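Local coordinates for MutT related protein (Methanosarcina mazei, PDB 3GRN), which probably hydrolyses nucleoside diphosphates linked to another group, in the manner of Nudix hydrolases, at residues K5-S10 and K84-V89; S31-G36 and F78-K83; R16-E21 and Y94-V99. All blocks are in the same frame, centred on the assembly; numbering follows the deposited sequence. Where two conformers were deposited one is given.

Contact 1 (K5-S10 and K84-V89)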
loop_
_atom_site.group_PDB
_atom_site.type_symbol
_atom_site.label_atom_id
_atom_site.label_comp_id
_atom_site.label_asym_id
_atom_site.label_seq_id
_atom_site.Cartn_x
_atom_site.Cartn_y
_atom_site.Cartn_z
ATOM N N LYS A 5 -9.028 8.382 -20.457
ATOM C CA LYS A 5 -8.654 7.589 -19.299
ATOM C C LYS A 5 -7.130 7.381 -19.315
ATOM O O LYS A 5 -6.605 6.951 -20.340
ATOM C CB LYS A 5 -9.371 6.250 -19.396
ATOM C CG LYS A 5 -9.258 5.381 -18.192
ATOM C CD LYS A 5 -10.053 4.089 -18.376
ATOM C CE LYS A 5 -11.563 4.368 -18.359
ATOM N NZ LYS A 5 -12.339 3.091 -18.264
ATOM N N PRO A 6 -6.448 7.696 -18.195
ATOM C CA PRO A 6 -4.979 7.602 -18.144
ATOM C C PRO A 6 -4.504 6.156 -18.110
ATOM O O PRO A 6 -5.263 5.259 -17.687
ATOM C CB PRO A 6 -4.628 8.267 -16.815
ATOM C CG PRO A 6 -5.839 8.029 -15.953
ATOM C CD PRO A 6 -7.000 8.161 -16.913
ATOM N N TYR A 7 -3.273 5.940 -18.577
ATOM C CA TYR A 7 -2.593 4.641 -18.425
ATOM C C TYR A 7 -1.701 4.688 -17.199
ATOM O O TYR A 7 -1.130 5.744 -16.892
ATOM C CB TYR A 7 -1.725 4.307 -19.640
ATOM C CG TYR A 7 -2.470 3.879 -20.864
ATOM C CD1 TYR A 7 -2.736 2.522 -21.091
ATOM C CD2 TYR A 7 -2.889 4.812 -21.817
ATOM C CE1 TYR A 7 -3.425 2.106 -22.233
ATOM C CE2 TYR A 7 -3.578 4.415 -22.966
ATOM C CZ TYR A 7 -3.855 3.060 -23.161
ATOM O OH TYR A 7 -4.539 2.651 -24.282
ATOM N N ILE A 8 -1.563 3.548 -16.508
ATOM C CA ILE A 8 -0.570 3.396 -15.454
ATOM C C ILE A 8 0.192 2.103 -15.687
ATOM O O ILE A 8 -0.312 1.207 -16.389
ATOM C CB ILE A 8 -1.166 3.408 -14.023
ATOM C CG1 ILE A 8 -2.030 2.174 -13.795
ATOM C CG2 ILE A 8 -1.942 4.748 -13.760
ATOM C CD1 ILE A 8 -2.130 1.729 -12.375
ATOM N N ILE A 9 1.424 2.054 -15.159
ATOM C CA ILE A 9 2.269 0.856 -15.281
ATOM C C ILE A 9 2.222 0.106 -13.945
ATOM O O ILE A 9 2.396 0.702 -12.862
ATOM C CB ILE A 9 3.765 1.209 -15.645
ATOM C CG1 ILE A 9 3.851 2.124 -16.875
ATOM C CG2 ILE A 9 4.627 -0.084 -15.821
ATOM C CD1 ILE A 9 3.243 1.536 -18.148
ATOM N N SER A 10 1.988 -1.197 -14.027
ATOM C CA SER A 10 2.024 -2.063 -12.862
ATOM C C SER A 10 2.975 -3.206 -13.127
ATOM O O SER A 10 3.356 -3.448 -14.278
ATOM C CB SER A 10 0.636 -2.598 -12.508
ATOM O OG SER A 10 -0.202 -1.548 -12.042
ATOM N N LYS A 84 -6.399 2.695 -17.264
ATOM C CA LYS A 84 -5.986 1.481 -17.974
ATOM C C LYS A 84 -4.643 1.029 -17.428
ATOM O O LYS A 84 -3.738 1.842 -17.254
ATOM C CB LYS A 84 -5.865 1.740 -19.477
ATOM C CG LYS A 84 -7.241 2.139 -20.136
ATOM C CD LYS A 84 -7.174 2.236 -21.656
ATOM C CE LYS A 84 -7.422 0.876 -22.320
ATOM N NZ LYS A 84 -7.211 0.871 -23.806
ATOM N N VAL A 85 -4.511 -0.266 -17.194
ATOM C CA VAL A 85 -3.313 -0.805 -16.610
ATOM C C VAL A 85 -2.477 -1.537 -17.683
ATOM O O VAL A 85 -2.992 -2.333 -18.466
ATOM C CB VAL A 85 -3.654 -1.724 -15.428
ATOM C CG1 VAL A 85 -2.395 -2.382 -14.871
ATOM C CG2 VAL A 85 -4.410 -0.911 -14.324
ATOM N N ILE A 86 -1.202 -1.204 -17.743
ATOM C CA ILE A 86 -0.254 -1.965 -18.552
ATOM C C ILE A 86 0.647 -2.621 -17.518
ATOM O O ILE A 86 1.349 -1.920 -16.761
ATOM C CB ILE A 86 0.648 -1.064 -19.415
ATOM C CG1 ILE A 86 -0.158 -0.293 -20.473
ATOM C CG2 ILE A 86 1.734 -1.919 -20.096
ATOM C CD1 ILE A 86 0.568 0.965 -20.974
ATOM N N ALA A 87 0.619 -3.944 -17.469
ATOM C CA ALA A 87 1.342 -4.645 -16.406
ATOM C C ALA A 87 2.389 -5.601 -16.973
ATOM O O ALA A 87 2.129 -6.330 -17.937
ATOM C CB ALA A 87 0.402 -5.378 -15.520
ATOM N N ILE A 88 3.572 -5.560 -16.378
ATOM C CA ILE A 88 4.663 -6.431 -16.798
ATOM C C ILE A 88 4.828 -7.511 -15.728
ATOM O O ILE A 88 4.870 -7.212 -14.514
ATOM C CB ILE A 88 5.984 -5.647 -17.076
ATOM C CG1 ILE A 88 5.783 -4.612 -18.201
ATOM C CG2 ILE A 88 7.091 -6.595 -17.513
ATOM C CD1 ILE A 88 5.302 -3.257 -17.742
ATOM N N VAL A 89 4.898 -8.763 -16.182
ATOM C CA VAL A 89 4.938 -9.908 -15.275
ATOM C C VAL A 89 6.372 -10.441 -15.262
ATOM O O VAL A 89 6.956 -10.684 -16.323
ATOM C CB VAL A 89 3.954 -11.029 -15.677
ATOM C CG1 VAL A 89 4.043 -12.134 -14.669
ATOM C CG2 VAL A 89 2.500 -10.503 -15.745
#
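Tyr-7 and Lys-84 lie side by side and point the same way, the lysine chain running beside the phenol. Lys-84 CB sits 3.6 Å from Tyr-7 CD1, and further out a bend at chi3 (87°) turns CE so that NZ can donate to Tyr-7 OH at 3.2 Å. Next along this face, Ile-86 CD1 meets both Tyr-7 CD1 (3.7 Å) and Ile-9 CD1, and Ile-9 CG2 reaches Ile-88 CD1. The other face carries Ile-8, whose CG1 packs 3.9 Å from Val-85 CG2, and Ser-10, whose CB lies near Val-85 CG1 and Ala-87 CB; here Phe-78 and Lys-44 add further packing.

Behind the side chains, the backbones zip together. Lys-84 N donates to Pro-6 O at 2.8 Å, and Ile-8 straddles Val-85, its N bonding to Lys-84 O and its O to Ile-86 N. Ser-10 N bonds to Ile-86 O, and Ser-10 O to Ile-88 N at 3.0 Å. Just before the strand, Lys-5 crosses Lys-84 at about a right angle and carries its ammonium to Glu-79. This is regular parallel pairing, the segments 7-10 and 84-89 inclined at 22°, in the mixed sheet of the Nudix fold.

Contact 2 (S31-G36 and F78-K83)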
loop_
_atom_site.group_PDB
_atom_site.type_symbol
_atom_site.label_atom_id
_atom_site.label_comp_id
_atom_site.label_asym_id
_atom_site.label_seq_id
_atom_site.Cartn_x
_atom_site.Cartn_y
_atom_site.Cartn_z
ATOM N N SER A 31 -10.417 -2.406 -0.720
ATOM C CA SER A 31 -9.654 -1.962 -1.884
ATOM C C SER A 31 -10.563 -1.198 -2.846
ATOM O O SER A 31 -11.708 -1.611 -3.127
ATOM C CB SER A 31 -9.020 -3.151 -2.622
ATOM O OG SER A 31 -8.371 -4.050 -1.731
ATOM N N ARG A 32 -10.039 -0.075 -3.332
ATOM C CA ARG A 32 -10.723 0.782 -4.302
ATOM C C ARG A 32 -11.017 0.053 -5.627
ATOM O O ARG A 32 -12.085 0.228 -6.211
ATOM C CB ARG A 32 -9.879 2.046 -4.534
ATOM C CG ARG A 32 -10.348 2.935 -5.662
ATOM C CD ARG A 32 -9.411 4.117 -5.841
ATOM N NE ARG A 32 -10.054 5.241 -6.526
ATOM C CZ ARG A 32 -10.824 6.153 -5.928
ATOM N NH1 ARG A 32 -11.067 6.084 -4.621
ATOM N NH2 ARG A 32 -11.358 7.135 -6.643
ATOM N N THR A 33 -10.064 -0.769 -6.077
ATOM C CA THR A 33 -10.165 -1.527 -7.328
ATOM C C THR A 33 -10.192 -3.025 -7.017
ATOM O O THR A 33 -9.474 -3.483 -6.115
ATOM C CB THR A 33 -8.954 -1.223 -8.259
ATOM O OG1 THR A 33 -7.746 -1.729 -7.674
ATOM C CG2 THR A 33 -8.786 0.284 -8.479
ATOM N N ASN A 34 -11.012 -3.785 -7.745
ATOM C CA ASN A 34 -11.040 -5.269 -7.640
ATOM C C ASN A 34 -11.110 -5.824 -6.219
ATOM O O ASN A 34 -10.441 -6.815 -5.896
ATOM C CB ASN A 34 -9.817 -5.895 -8.340
ATOM C CG ASN A 34 -10.039 -6.164 -9.810
ATOM O OD1 ASN A 34 -11.103 -6.628 -10.232
ATOM N ND2 ASN A 34 -9.008 -5.905 -10.603
ATOM N N ALA A 35 -11.924 -5.190 -5.377
ATOM C CA ALA A 35 -12.057 -5.582 -3.977
ATOM C C ALA A 35 -12.525 -7.039 -3.860
ATOM O O ALA A 35 -13.425 -7.459 -4.563
ATOM C CB ALA A 35 -13.021 -4.643 -3.282
ATOM N N GLY A 36 -11.854 -7.824 -3.029
ATOM C CA GLY A 36 -12.258 -9.217 -2.828
ATOM C C GLY A 36 -11.817 -10.270 -3.818
ATOM O O GLY A 36 -12.053 -11.450 -3.574
ATOM N N PHE A 78 -5.225 -4.356 -18.912
ATOM C CA PHE A 78 -6.662 -4.388 -18.599
ATOM C C PHE A 78 -7.162 -3.000 -18.235
ATOM O O PHE A 78 -6.404 -2.158 -17.713
ATOM C CB PHE A 78 -6.996 -5.394 -17.481
ATOM C CG PHE A 78 -6.223 -5.200 -16.208
ATOM C CD1 PHE A 78 -6.744 -4.468 -15.154
ATOM C CD2 PHE A 78 -4.952 -5.811 -16.042
ATOM C CE1 PHE A 78 -6.029 -4.299 -13.966
ATOM C CE2 PHE A 78 -4.239 -5.652 -14.873
ATOM C CZ PHE A 78 -4.776 -4.891 -13.822
ATOM N N GLU A 79 -8.447 -2.794 -18.507
ATOM C CA GLU A 79 -9.085 -1.525 -18.215
ATOM C C GLU A 79 -9.842 -1.562 -16.881
ATOM O O GLU A 79 -10.574 -2.510 -16.577
ATOM C CB GLU A 79 -10.013 -1.140 -19.366
ATOM C CG GLU A 79 -10.688 0.209 -19.202
ATOM C CD GLU A 79 -11.487 0.644 -20.425
ATOM O OE1 GLU A 79 -11.805 -0.206 -21.288
ATOM O OE2 GLU A 79 -11.790 1.846 -20.527
ATOM N N LEU A 80 -9.668 -0.521 -16.086
ATOM C CA LEU A 80 -10.486 -0.345 -14.890
ATOM C C LEU A 80 -11.335 0.896 -15.099
ATOM O O LEU A 80 -11.153 1.618 -16.081
ATOM C CB LEU A 80 -9.609 -0.178 -13.663
ATOM C CG LEU A 80 -8.673 -1.349 -13.318
ATOM C CD1 LEU A 80 -7.751 -0.973 -12.154
ATOM C CD2 LEU A 80 -9.472 -2.604 -12.976
ATOM N N THR A 81 -12.251 1.161 -14.170
ATOM C CA THR A 81 -13.112 2.305 -14.352
ATOM C C THR A 81 -12.324 3.636 -14.461
ATOM O O THR A 81 -12.669 4.489 -15.285
ATOM C CB THR A 81 -14.278 2.351 -13.312
ATOM O OG1 THR A 81 -15.107 3.467 -13.633
ATOM C CG2 THR A 81 -13.746 2.507 -11.890
ATOM N N GLU A 82 -11.260 3.814 -13.668
ATOM C CA GLU A 82 -10.625 5.131 -13.705
ATOM C C GLU A 82 -9.241 5.190 -14.349
ATOM O O GLU A 82 -8.684 6.277 -14.480
ATOM C CB GLU A 82 -10.643 5.791 -12.330
ATOM C CG GLU A 82 -9.607 5.286 -11.387
ATOM C CD GLU A 82 -10.052 5.397 -9.943
ATOM O OE1 GLU A 82 -10.710 6.406 -9.585
ATOM O OE2 GLU A 82 -9.734 4.467 -9.171
ATOM N N LYS A 83 -8.727 4.036 -14.783
ATOM C CA LYS A 83 -7.430 3.975 -15.467
ATOM C C LYS A 83 -7.314 2.688 -16.292
ATOM O O LYS A 83 -8.042 1.719 -16.033
ATOM C CB LYS A 83 -6.289 4.042 -14.450
ATOM C CG LYS A 83 -6.234 2.833 -13.499
ATOM C CD LYS A 83 -5.533 3.195 -12.209
ATOM C CE LYS A 83 -5.866 2.195 -11.126
ATOM N NZ LYS A 83 -7.226 2.462 -10.581
#
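Glu-82 OE2 is shared by two cationic side chains: Arg-32 NE donates to it at 2.8 Å, and Lys-83 NZ forms a salt bridge to it at 3.5 Å. Together they make a salt-bridge network that ties the loop between strands 22-27 and 38-44 to the turn of the hairpin formed by strands 72-79 and 84-94. Arg-32 grips the carboxylate side-on, NE to OE2 and NH2 to OE1 (3.1 Å). Both oxygens use their syn lone pairs; the guanidinium and carboxylate planes are 6° apart, and the carboxylate lies at the edge of the guanidinium, in its plane. NE also makes a weak bond to OE1. Arg-32 gets there with CG anti to its backbone N (chi1 171°) and the chain extended as far as NE.

Around this polar end, Met-119 of the second subunit packs on Arg-32. Glu-120 of the second subunit brings its carboxylate close to that of Glu-82, a repulsion that the arginine and lysine charges probably offset, each of them also making a long, weak ion pair with Glu-120.

Inward from the salt bridge the contact turns mostly apolar. Leu-80 spreads its two methyls across the loop, crossing Thr-33 and Asn-34 at about right angles: CD1 rests 4.0 Å from Thr-33 CG2, while CD2 faces Asn-34 ND2 and lies in the plane of the Phe-78 ring, at its edge. Tyr-125 stacks with that ring. In Lys-83, the bend at chi4 (-78°) turns the ammonium toward the threonine methyl, bringing NZ within 3.4 Å of Thr-33 CG2.

Contact 3 (R16-E21 and Y94-V99)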
loop_
_atom_site.group_PDB
_atom_site.type_symbol
_atom_site.label_atom_id
_atom_site.label_comp_id
_atom_site.label_asym_id
_atom_site.label_seq_id
_atom_site.Cartn_x
_atom_site.Cartn_y
_atom_site.Cartn_z
ATOM N N ARG A 16 6.777 -19.344 -7.396
ATOM C CA ARG A 16 6.405 -20.758 -7.243
ATOM C C ARG A 16 6.979 -21.381 -5.976
ATOM O O ARG A 16 7.999 -20.931 -5.466
ATOM C CB ARG A 16 6.865 -21.589 -8.448
ATOM C CG ARG A 16 6.375 -21.088 -9.786
ATOM C CD ARG A 16 7.181 -21.756 -10.878
ATOM N NE ARG A 16 7.063 -21.075 -12.160
ATOM C CZ ARG A 16 7.766 -20.004 -12.516
ATOM N NH1 ARG A 16 8.652 -19.460 -11.684
ATOM N NH2 ARG A 16 7.570 -19.468 -13.711
ATOM N N ASN A 17 6.304 -22.420 -5.486
ATOM C CA ASN A 17 6.804 -23.193 -4.356
ATOM C C ASN A 17 7.592 -24.399 -4.856
ATOM O O ASN A 17 7.774 -24.564 -6.067
ATOM C CB ASN A 17 5.667 -23.610 -3.399
ATOM C CG ASN A 17 4.602 -24.516 -4.048
ATOM O OD1 ASN A 17 4.741 -24.997 -5.175
ATOM N ND2 ASN A 17 3.522 -24.745 -3.310
ATOM N N GLU A 18 8.013 -25.257 -3.926
ATOM C CA GLU A 18 8.755 -26.486 -4.251
ATOM C C GLU A 18 8.035 -27.395 -5.258
ATOM O O GLU A 18 8.684 -28.121 -6.020
ATOM C CB GLU A 18 9.059 -27.275 -2.975
ATOM C CG GLU A 18 9.612 -26.422 -1.835
ATOM C CD GLU A 18 8.552 -26.015 -0.806
ATOM O OE1 GLU A 18 7.561 -25.344 -1.175
ATOM O OE2 GLU A 18 8.719 -26.356 0.385
ATOM N N LYS A 19 6.705 -27.338 -5.252
ATOM C CA LYS A 19 5.864 -28.129 -6.135
ATOM C C LYS A 19 5.585 -27.456 -7.488
ATOM O O LYS A 19 4.975 -28.072 -8.368
ATOM C CB LYS A 19 4.549 -28.455 -5.432
ATOM C CG LYS A 19 4.695 -29.440 -4.276
ATOM C CD LYS A 19 3.523 -29.372 -3.292
ATOM C CE LYS A 19 3.640 -28.184 -2.321
ATOM N NZ LYS A 19 4.990 -28.063 -1.684
ATOM N N GLY A 20 6.025 -26.206 -7.658
ATOM C CA GLY A 20 5.772 -25.457 -8.897
ATOM C C GLY A 20 4.400 -24.798 -8.993
ATOM O O GLY A 20 4.011 -24.330 -10.067
ATOM N N GLU A 21 3.665 -24.759 -7.881
ATOM C CA GLU A 21 2.374 -24.077 -7.812
ATOM C C GLU A 21 2.620 -22.577 -7.620
ATOM O O GLU A 21 3.569 -22.200 -6.941
ATOM C CB GLU A 21 1.536 -24.584 -6.641
ATOM C CG GLU A 21 1.212 -26.086 -6.672
ATOM C CD GLU A 21 0.585 -26.567 -5.376
ATOM O OE1 GLU A 21 1.099 -26.200 -4.289
ATOM O OE2 GLU A 21 -0.424 -27.312 -5.441
ATOM N N TYR A 94 11.516 -20.034 -7.794
ATOM C CA TYR A 94 10.985 -21.007 -6.839
ATOM C C TYR A 94 11.491 -20.645 -5.457
ATOM O O TYR A 94 12.700 -20.447 -5.275
ATOM C CB TYR A 94 11.448 -22.432 -7.186
ATOM C CG TYR A 94 10.893 -22.995 -8.473
ATOM C CD1 TYR A 94 9.866 -23.925 -8.452
ATOM C CD2 TYR A 94 11.415 -22.611 -9.716
ATOM C CE1 TYR A 94 9.350 -24.456 -9.627
ATOM C CE2 TYR A 94 10.903 -23.129 -10.900
ATOM C CZ TYR A 94 9.873 -24.056 -10.843
ATOM O OH TYR A 94 9.350 -24.582 -12.000
ATOM N N VAL A 95 10.569 -20.541 -4.495
ATOM C CA VAL A 95 10.894 -20.154 -3.121
ATOM C C VAL A 95 10.342 -21.108 -2.062
ATOM O O VAL A 95 9.378 -21.839 -2.286
ATOM C CB VAL A 95 10.431 -18.697 -2.743
ATOM C CG1 VAL A 95 11.015 -17.639 -3.691
ATOM C CG2 VAL A 95 8.903 -18.601 -2.652
ATOM N N VAL A 96 10.975 -21.071 -0.898
ATOM C CA VAL A 96 10.476 -21.743 0.279
ATOM C C VAL A 96 10.236 -20.594 1.248
ATOM O O VAL A 96 11.185 -20.021 1.791
ATOM C CB VAL A 96 11.518 -22.760 0.862
ATOM C CG1 VAL A 96 10.945 -23.473 2.073
ATOM C CG2 VAL A 96 11.958 -23.778 -0.204
ATOM N N ALA A 97 8.970 -20.218 1.413
ATOM C CA ALA A 97 8.616 -19.085 2.257
ATOM C C ALA A 97 7.281 -19.293 2.944
ATOM O O ALA A 97 6.374 -19.911 2.387
ATOM C CB ALA A 97 8.595 -17.792 1.429
ATOM N N ASP A 98 7.176 -18.807 4.177
ATOM C CA ASP A 98 5.888 -18.693 4.834
ATOM C C ASP A 98 5.353 -17.302 4.534
ATOM O O ASP A 98 5.859 -16.307 5.066
ATOM C CB ASP A 98 6.002 -18.917 6.347
ATOM C CG ASP A 98 5.935 -20.390 6.714
ATOM O OD1 ASP A 98 4.900 -20.816 7.270
ATOM O OD2 ASP A 98 6.903 -21.122 6.419
ATOM N N VAL A 99 4.350 -17.253 3.667
ATOM C CA VAL A 99 3.755 -15.970 3.230
ATOM C C VAL A 99 3.142 -15.219 4.414
ATOM O O VAL A 99 2.436 -15.804 5.256
ATOM C CB VAL A 99 2.695 -16.233 2.144
ATOM C CG1 VAL A 99 2.016 -14.945 1.705
ATOM C CG2 VAL A 99 3.336 -16.964 0.968
#
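Arg-16 puts CD over one face of the Tyr-94 ring in a CH-pi contact; the arginine was modelled in two conformers, and the contact is described for one of them. CD stands 3.5 Å above the ring plane, shifted toward the rim, and is closest to CZ. The chain is extended from CG to NE and crosses the tyrosine obliquely; the guanidinium and ring planes are 26° apart. Asn-17 O lies at the ring's edge, near its plane, 3.2 Å from Tyr-94 CD1; Gly-20 CA approaches CE1 obliquely. Farther along, Glu-18 CG meets Val-96 CG2 at 3.9 Å, the two side chains crossing at about a right angle.

A single parallel bridge underlies this, with Val-95 N donating to Arg-16 O at 2.8 Å. It joins the ends of neighbouring strands 7-16 and 84-94 in the mixed Nudix sheet. Beyond it, segment 16-21 enters the type I turn Asn-17 to Gly-20, leading to strand 22-27. Asn-17 OD1 accepts from Glu-21 N (2.9 Å), and ND2 returns a bond to Glu-21 OE1, bracing the turn.

The guanidinium bonds weakly to Gly-93 O and forms a salt bridge with Asp-91. The arginine thus divides its roles: the ring meets it through CD, while its charge is probably balanced by Asp-91.

Contacts 1 and 3 involve the same two neighbouring strands, 7-16 and 84-94: contact 1 pairs their beginnings and contact 3 joins them again where they end, the centres about 27 Å apart on opposite sides of the chain's centre. Along the chain their segments alternate. Contact 2 is a neighbour of contact 1, about 11 Å between centres, because 78-83 leads straight into 84-89; Lys-5 to Glu-79 and Val-85 to Phe-78 link the two. Its centre is about 28 Å from that of contact 3. Strand 84-94 runs from contact 1 to contact 3, so the parallel pair is tied at both ends, and the turn before it carries contact 2, which alone of the three is reached by the second subunit.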